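Local coordinates for protein alanine racemase (Oenococcus oeni PSU-1, PDB 3HUR) that belongs to the alanine racemase family and combines an N-terminal TIM-barrel domain with a C-terminal domain rich in beta strands, at residues A[27-32]-A[243-248]; A[25-28]-A[34-37]. All blocks are in the same frame, centred on the assembly; numbering follows the deposited sequence.

Contact 1 (A[27-32]-A[243-248])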
ATOM      1  N   ARG A  27       5.994  14.085  36.992  1.00 46.08           N
ATOM      2  CA  ARG A  27       6.160  15.192  37.936  1.00 47.55           C
ATOM      3  C   ARG A  27       7.095  14.731  39.076  1.00 48.44           C
ATOM      4  O   ARG A  27       8.047  15.407  39.403  1.00 47.51           O
ATOM      5  CB  ARG A  27       4.822  15.641  38.524  1.00 47.31           C
ATOM      6  CG  ARG A  27       4.864  17.017  39.185  1.00 48.41           C
ATOM      7  CD  ARG A  27       3.557  17.355  39.918  1.00 50.44           C
ATOM      8  NE  ARG A  27       3.192  18.760  39.710  1.00 53.66           N
ATOM      9  CZ  ARG A  27       2.256  19.203  38.868  1.00 55.50           C
ATOM     10  NH1 ARG A  27       1.536  18.358  38.135  1.00 58.18           N
ATOM     11  NH2 ARG A  27       2.029  20.508  38.760  1.00 55.30           N
ATOM     12  N   GLU A  28       6.797  13.567  39.644  1.00 49.48           N
ATOM     13  CA  GLU A  28       7.562  13.030  40.753  1.00 50.99           C
ATOM     14  C   GLU A  28       8.941  12.613  40.306  1.00 49.81           C
ATOM     15  O   GLU A  28       9.856  12.629  41.100  1.00 52.19           O
ATOM     16  CB  GLU A  28       6.872  11.805  41.389  1.00 51.91           C
ATOM     17  CG  GLU A  28       5.484  12.076  41.970  1.00 56.72           C
ATOM     18  CD  GLU A  28       4.690  10.777  42.263  1.00 63.68           C
ATOM     19  OE1 GLU A  28       5.308   9.826  42.823  1.00 68.06           O
ATOM     20  OE2 GLU A  28       3.460  10.716  41.948  1.00 65.89           O
ATOM     21  N   TRP A  29       9.087  12.221  39.053  1.00 48.04           N
ATOM     22  CA  TRP A  29      10.340  11.688  38.551  1.00 46.02           C
ATOM     23  C   TRP A  29      11.346  12.809  38.381  1.00 45.94           C
ATOM     24  O   TRP A  29      12.565  12.587  38.451  1.00 45.72           O
ATOM     25  CB  TRP A  29      10.076  11.036  37.202  1.00 45.05           C
ATOM     26  CG  TRP A  29      11.239  10.354  36.507  1.00 41.20           C
ATOM     27  CD1 TRP A  29      11.919  10.810  35.412  1.00 37.55           C
ATOM     28  CD2 TRP A  29      11.789   9.065  36.813  1.00 36.99           C
ATOM     29  NE1 TRP A  29      12.871   9.887  35.027  1.00 36.51           N
ATOM     30  CE2 TRP A  29      12.809   8.810  35.874  1.00 36.02           C
ATOM     31  CE3 TRP A  29      11.532   8.108  37.811  1.00 37.80           C
ATOM     32  CZ2 TRP A  29      13.584   7.633  35.907  1.00 37.04           C
ATOM     33  CZ3 TRP A  29      12.296   6.920  37.829  1.00 36.18           C
ATOM     34  CH2 TRP A  29      13.308   6.706  36.886  1.00 36.01           C
ATOM     35  N   THR A  30      10.833  14.000  38.118  1.00 45.46           N
ATOM     36  CA  THR A  30      11.674  15.149  37.800  1.00 45.18           C
ATOM     37  C   THR A  30      11.607  16.215  38.912  1.00 46.25           C
ATOM     38  O   THR A  30      12.221  17.273  38.805  1.00 46.28           O
ATOM     39  CB  THR A  30      11.277  15.756  36.414  1.00 44.61           C
ATOM     40  OG1 THR A  30      10.008  16.423  36.497  1.00 41.65           O
ATOM     41  CG2 THR A  30      11.217  14.666  35.340  1.00 42.81           C
ATOM     42  N   LYS A  31      10.864  15.921  39.978  1.00 47.57           N
ATOM     43  CA  LYS A  31      10.546  16.897  41.008  1.00 48.88           C
ATOM     44  C   LYS A  31      10.165  18.242  40.403  1.00 49.03           C
ATOM     45  O   LYS A  31      10.778  19.262  40.673  1.00 49.93           O
ATOM     46  CB  LYS A  31      11.736  17.025  41.982  1.00 49.74           C
ATOM     47  CG  LYS A  31      11.538  16.290  43.310  1.00 52.42           C
ATOM     48  CD  LYS A  31      11.772  14.763  43.255  1.00 56.91           C
ATOM     49  CE  LYS A  31      11.649  14.129  44.709  1.00 59.95           C
ATOM     50  NZ  LYS A  31      11.260  12.660  44.770  1.00 61.31           N
ATOM     51  N   ALA A  32       9.134  18.252  39.579  1.00 49.34           N
ATOM     52  CA  ALA A  32       8.787  19.436  38.821  1.00 48.92           C
ATOM     53  C   ALA A  32       7.771  20.250  39.583  1.00 49.46           C
ATOM     54  O   ALA A  32       6.994  19.703  40.364  1.00 49.58           O
ATOM     55  CB  ALA A  32       8.237  19.035  37.508  1.00 49.06           C
ATOM     56  N   PRO A 243      13.418   1.438  34.372  1.00 57.87           N
ATOM     57  CA  PRO A 243      12.545   0.504  35.102  1.00 58.12           C
ATOM     58  C   PRO A 243      11.754   1.144  36.252  1.00 58.60           C
ATOM     59  O   PRO A 243      10.629   0.704  36.544  1.00 58.98           O
ATOM     60  CB  PRO A 243      13.521  -0.527  35.669  1.00 58.21           C
ATOM     61  CG  PRO A 243      14.720  -0.454  34.823  1.00 58.44           C
ATOM     62  CD  PRO A 243      14.806   0.941  34.284  1.00 58.21           C
ATOM     63  N   ASN A 244      12.330   2.152  36.915  1.00 58.46           N
ATOM     64  CA  ASN A 244      11.661   2.777  38.069  1.00 58.23           C
ATOM     65  C   ASN A 244      10.549   3.739  37.708  1.00 57.15           C
ATOM     66  O   ASN A 244       9.772   4.109  38.575  1.00 57.44           O
ATOM     67  CB  ASN A 244      12.657   3.543  38.941  1.00 58.66           C
ATOM     68  CG  ASN A 244      13.680   2.644  39.575  1.00 60.15           C
ATOM     69  OD1 ASN A 244      13.338   1.666  40.235  1.00 59.17           O
ATOM     70  ND2 ASN A 244      14.957   2.982  39.384  1.00 62.95           N
ATOM     71  N   LEU A 245      10.516   4.198  36.460  1.00 55.79           N
ATOM     72  CA  LEU A 245       9.451   5.079  35.995  1.00 54.44           C
ATOM     73  C   LEU A 245       8.368   4.199  35.424  1.00 53.95           C
ATOM     74  O   LEU A 245       8.631   3.361  34.555  1.00 54.20           O
ATOM     75  CB  LEU A 245       9.971   5.981  34.904  1.00 54.13           C
ATOM     76  CG  LEU A 245       9.001   7.005  34.347  1.00 53.13           C
ATOM     77  CD1 LEU A 245       8.748   8.080  35.378  1.00 51.37           C
ATOM     78  CD2 LEU A 245       9.603   7.582  33.093  1.00 51.79           C
ATOM     79  N   HIS A 246       7.143   4.374  35.892  1.00 53.01           N
ATOM     80  CA  HIS A 246       6.071   3.478  35.462  1.00 52.37           C
ATOM     81  C   HIS A 246       5.014   4.212  34.673  1.00 49.47           C
ATOM     82  O   HIS A 246       3.910   4.465  35.150  1.00 49.46           O
ATOM     83  CB  HIS A 246       5.489   2.733  36.668  1.00 53.29           C
ATOM     84  CG  HIS A 246       6.533   2.033  37.482  1.00 57.10           C
ATOM     85  ND1 HIS A 246       6.566   2.080  38.865  1.00 59.96           N
ATOM     86  CD2 HIS A 246       7.611   1.302  37.101  1.00 59.91           C
ATOM     87  CE1 HIS A 246       7.609   1.392  39.299  1.00 61.13           C
ATOM     88  NE2 HIS A 246       8.257   0.908  38.250  1.00 61.90           N
ATOM     89  N   LEU A 247       5.376   4.561  33.454  1.00 46.53           N
ATOM     90  CA  LEU A 247       4.420   5.149  32.551  1.00 44.90           C
ATOM     91  C   LEU A 247       3.461   4.048  32.097  1.00 44.03           C
ATOM     92  O   LEU A 247       3.872   2.936  31.816  1.00 44.66           O
ATOM     93  CB  LEU A 247       5.126   5.831  31.375  1.00 44.09           C
ATOM     94  CG  LEU A 247       5.837   7.155  31.756  1.00 41.43           C
ATOM     95  CD1 LEU A 247       6.365   7.933  30.533  1.00 37.01           C
ATOM     96  CD2 LEU A 247       4.949   8.077  32.594  1.00 37.41           C
ATOM     97  N   GLU A 248       2.172   4.344  32.088  1.00 42.55           N
ATOM     98  CA  GLU A 248       1.156   3.393  31.578  1.00 41.11           C
ATOM     99  C   GLU A 248       0.872   3.698  30.099  1.00 39.07           C
ATOM    100  O   GLU A 248       0.716   4.855  29.736  1.00 38.09           O
ATOM    101  CB  GLU A 248      -0.132   3.524  32.415  1.00 41.12           C
ATOM    102  CG  GLU A 248      -0.111   2.771  33.751  1.00 43.35           C
ATOM    103  CD  GLU A 248      -1.068   3.345  34.829  1.00 48.37           C
ATOM    104  OE1 GLU A 248      -1.987   4.132  34.512  1.00 48.65           O
ATOM    105  OE2 GLU A 248      -0.906   2.989  36.030  1.00 54.26           O
TER

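Contact 2 (A[25-28]-A[34-37])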
ATOM      1  N   GLU A  25       3.304  10.875  37.404  1.00 42.52           N
ATOM      2  CA  GLU A  25       4.566  10.144  37.561  1.00 43.00           C
ATOM      3  C   GLU A  25       5.731  10.963  37.171  1.00 42.76           C
ATOM      4  O   GLU A  25       6.749  10.975  37.864  1.00 42.64           O
ATOM      5  CB  GLU A  25       4.635   8.901  36.682  1.00 43.60           C
ATOM      6  CG  GLU A  25       3.850   7.741  37.200  1.00 46.27           C
ATOM      7  CD  GLU A  25       4.513   7.072  38.362  1.00 48.70           C
ATOM      8  OE1 GLU A  25       5.689   6.627  38.231  1.00 50.50           O
ATOM      9  OE2 GLU A  25       3.831   6.979  39.393  1.00 50.98           O
ATOM     10  N   ILE A  26       5.605  11.613  36.027  1.00 42.85           N
ATOM     11  CA  ILE A  26       6.734  12.313  35.477  1.00 43.48           C
ATOM     12  C   ILE A  26       7.003  13.615  36.256  1.00 44.66           C
ATOM     13  O   ILE A  26       8.102  14.185  36.169  1.00 44.67           O
ATOM     14  CB  ILE A  26       6.584  12.541  33.958  1.00 42.81           C
ATOM     15  CG1 ILE A  26       7.952  12.759  33.329  1.00 42.61           C
ATOM     16  CG2 ILE A  26       5.680  13.727  33.657  1.00 42.59           C
ATOM     17  CD1 ILE A  26       8.864  11.544  33.373  1.00 40.70           C
ATOM     18  N   ARG A  27       5.994  14.085  36.992  1.00 46.08           N
ATOM     19  CA  ARG A  27       6.160  15.192  37.936  1.00 47.55           C
ATOM     20  C   ARG A  27       7.095  14.731  39.076  1.00 48.44           C
ATOM     21  O   ARG A  27       8.047  15.407  39.403  1.00 47.51           O
ATOM     22  CB  ARG A  27       4.822  15.641  38.524  1.00 47.31           C
ATOM     23  CG  ARG A  27       4.864  17.017  39.185  1.00 48.41           C
ATOM     24  CD  ARG A  27       3.557  17.355  39.918  1.00 50.44           C
ATOM     25  NE  ARG A  27       3.192  18.760  39.710  1.00 53.66           N
ATOM     26  CZ  ARG A  27       2.256  19.203  38.868  1.00 55.50           C
ATOM     27  NH1 ARG A  27       1.536  18.358  38.135  1.00 58.18           N
ATOM     28  NH2 ARG A  27       2.029  20.508  38.760  1.00 55.30           N
ATOM     29  N   GLU A  28       6.797  13.567  39.644  1.00 49.48           N
ATOM     30  CA  GLU A  28       7.562  13.030  40.753  1.00 50.99           C
ATOM     31  C   GLU A  28       8.941  12.613  40.306  1.00 49.81           C
ATOM     32  O   GLU A  28       9.856  12.629  41.100  1.00 52.19           O
ATOM     33  CB  GLU A  28       6.872  11.805  41.389  1.00 51.91           C
ATOM     34  CG  GLU A  28       5.484  12.076  41.970  1.00 56.72           C
ATOM     35  CD  GLU A  28       4.690  10.777  42.263  1.00 63.68           C
ATOM     36  OE1 GLU A  28       5.308   9.826  42.823  1.00 68.06           O
ATOM     37  OE2 GLU A  28       3.460  10.716  41.948  1.00 65.89           O
ATOM     38  N   LYS A  34       5.814  23.099  38.005  1.00 47.97           N
ATOM     39  CA  LYS A  34       4.780  23.263  37.037  1.00 46.68           C
ATOM     40  C   LYS A  34       4.856  22.136  35.982  1.00 44.41           C
ATOM     41  O   LYS A  34       5.928  21.689  35.633  1.00 44.36           O
ATOM     42  CB  LYS A  34       4.990  24.616  36.384  1.00 47.66           C
ATOM     43  CG  LYS A  34       4.893  25.811  37.353  1.00 50.73           C
ATOM     44  CD  LYS A  34       3.550  26.538  37.192  1.00 55.47           C
ATOM     45  CE  LYS A  34       3.231  27.557  38.320  1.00 58.04           C
ATOM     46  NZ  LYS A  34       1.748  27.478  38.664  1.00 59.23           N
ATOM     47  N   VAL A  35       3.709  21.649  35.504  1.00 41.78           N
ATOM     48  CA  VAL A  35       3.658  20.720  34.359  1.00 38.77           C
ATOM     49  C   VAL A  35       2.784  21.328  33.275  1.00 37.12           C
ATOM     50  O   VAL A  35       1.634  21.638  33.541  1.00 36.13           O
ATOM     51  CB  VAL A  35       3.120  19.356  34.744  1.00 38.23           C
ATOM     52  CG1 VAL A  35       2.881  18.493  33.501  1.00 36.16           C
ATOM     53  CG2 VAL A  35       4.076  18.691  35.654  1.00 36.26           C
ATOM     54  N   TYR A  36       3.384  21.552  32.105  1.00 35.80           N
ATOM     55  CA  TYR A  36       2.734  22.008  30.893  1.00 35.95           C
ATOM     56  C   TYR A  36       2.537  20.821  29.939  1.00 35.52           C
ATOM     57  O   TYR A  36       3.513  20.300  29.383  1.00 35.56           O
ATOM     58  CB  TYR A  36       3.615  23.013  30.167  1.00 36.25           C
ATOM     59  CG  TYR A  36       4.009  24.228  30.958  1.00 38.20           C
ATOM     60  CD1 TYR A  36       4.981  25.092  30.480  1.00 38.29           C
ATOM     61  CD2 TYR A  36       3.413  24.529  32.182  1.00 40.36           C
ATOM     62  CE1 TYR A  36       5.347  26.204  31.182  1.00 38.59           C
ATOM     63  CE2 TYR A  36       3.777  25.639  32.883  1.00 40.20           C
ATOM     64  CZ  TYR A  36       4.748  26.467  32.385  1.00 39.22           C
ATOM     65  OH  TYR A  36       5.086  27.587  33.091  1.00 42.98           O
ATOM     66  N   ALA A  37       1.284  20.413  29.740  1.00 34.52           N
ATOM     67  CA  ALA A  37       0.948  19.215  28.948  1.00 33.35           C
ATOM     68  C   ALA A  37       0.953  19.606  27.502  1.00 32.26           C
ATOM     69  O   ALA A  37       0.242  20.534  27.131  1.00 32.47           O
ATOM     70  CB  ALA A  37      -0.400  18.716  29.332  1.00 33.06           C
TER

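Contact 1 (A[27-32]-A[243-248])
Trp-29 and Leu-245 meet because both side chains extend with CG opposite the backbone nitrogen: chi1 is -178° in each, and the two residues face one another. The indole is thereby carried off helix 16-30 towards the loop, and the leucine is laid across one of its faces. Leu-245 CB sits almost exactly over the six-membered ring of Trp-29, 3.8 Å from its centroid and 6° off the normal, a well-centred CH-pi contact. Further along the same side chain, the CD1 methyl of Leu-245 lies 3.3 Å above the indole plane, displaced towards the rim; its closest ring atom is Trp-29 CD2, at 3.5 Å. The leucine therefore spans the bicycle, with CB on the benzene half and CD1 near the ring fusion and CG.

Asn-244 approaches from another direction. Its CB lies in the plane of the indole, at the edge, 3.6 Å from Trp-29 CZ3, while the planes of amide and ring are 43° apart. Of the Asn-244 side chain it is the methylene, not the amide, that touches the tryptophan.

The rotation of the indole is fixed from elsewhere: Trp-29 NE1 donates a hydrogen bond to Ile-210 O, and the ring stacks with His-213, whose ND1 is also hydrogen-bonded to Trp-29 O. Beyond the tryptophan the chain leaves helical geometry at Lys-31, which has positive phi, and Ala-32 N reaches back to Arg-27 O at 3.1 Å.

The contact is apolar packing on the outside of the barrel. It places a helix of the (beta/alpha)8 TIM-barrel domain against the irregular connection that runs from strand 222-223 to strand 251-263, the link to the C-terminal beta domain in the two-domain architecture of the alanine racemase family.

Contact 2 (A[25-28]-A[34-37])
Arg-27 lays one face of its guanidinium group over the CG2 methyl of Val-35. This methyl lies 3.6 Å above the guanidinium plane, displaced towards the rim on the NH1 side: Val-35 CG2 is 3.6 Å from Arg-27 NH1 and 3.7 Å from Arg-27 CZ. The aliphatic part of the arginine joins in through its CG, 4.0 Å from the same Val-35 CG2, so one methyl meets both the stem and the head of the long side chain, which approach it from the same side. Lys-34 contributes little beyond its backbone; its CA is 4.3 Å from Arg-27 NH2, and its own side chain starts off in the other direction.

The shape of the arginine makes this possible. Its first two torsions are extended, but the chain bends at chi3 (-140°), and the head comes closer to the strand than the start of the side chain would suggest. Val-35 answers with CB directed at the helix.

A second shell holds the head in place. Arg-27 NH2 forms a salt bridge with Asp-62 OD2 and a hydrogen bond to Lys-33 O, while NH1 makes a weak hydrogen bond to Ser-60 O. Asp-62 OD2 also accepts Val-35 N, so a single carboxylate oxygen ties the arginine to the backbone of the strand it covers. The charge of the aspartate probably offsets the proximity of two positive side chains, Arg-27 NH2 and Lys-34 NZ, which are 7.0 Å apart.

Further out, strand 34-38 runs parallel between strands 63-66 and 222-223 of the barrel. Helix 16-30, which leads into it through a short turn, packs on its outer side and also reaches the neighbouring strand, where Ile-26 touches Ile-223.

Both contacts use the C-terminal part of helix 16-30, and their centres are only 9 Å apart, yet they serve different sides of it. Contact 2 is local in sequence and joins the helix to the barrel wall, whereas contact 1 brings in a loop from more than 200 residues later. Each is partly buried and sets a buried aliphatic residue (Leu-245, Val-35) beside an exposed polar one (Asn-244, Lys-34). The flat group differs: an aromatic ring in contact 1, and in contact 2 a charged guanidinium whose ionic partner lies beyond the two segments. The contacts touch directly where Leu-245 CD1 packs on Ile-26 CD1 at 4.0 Å.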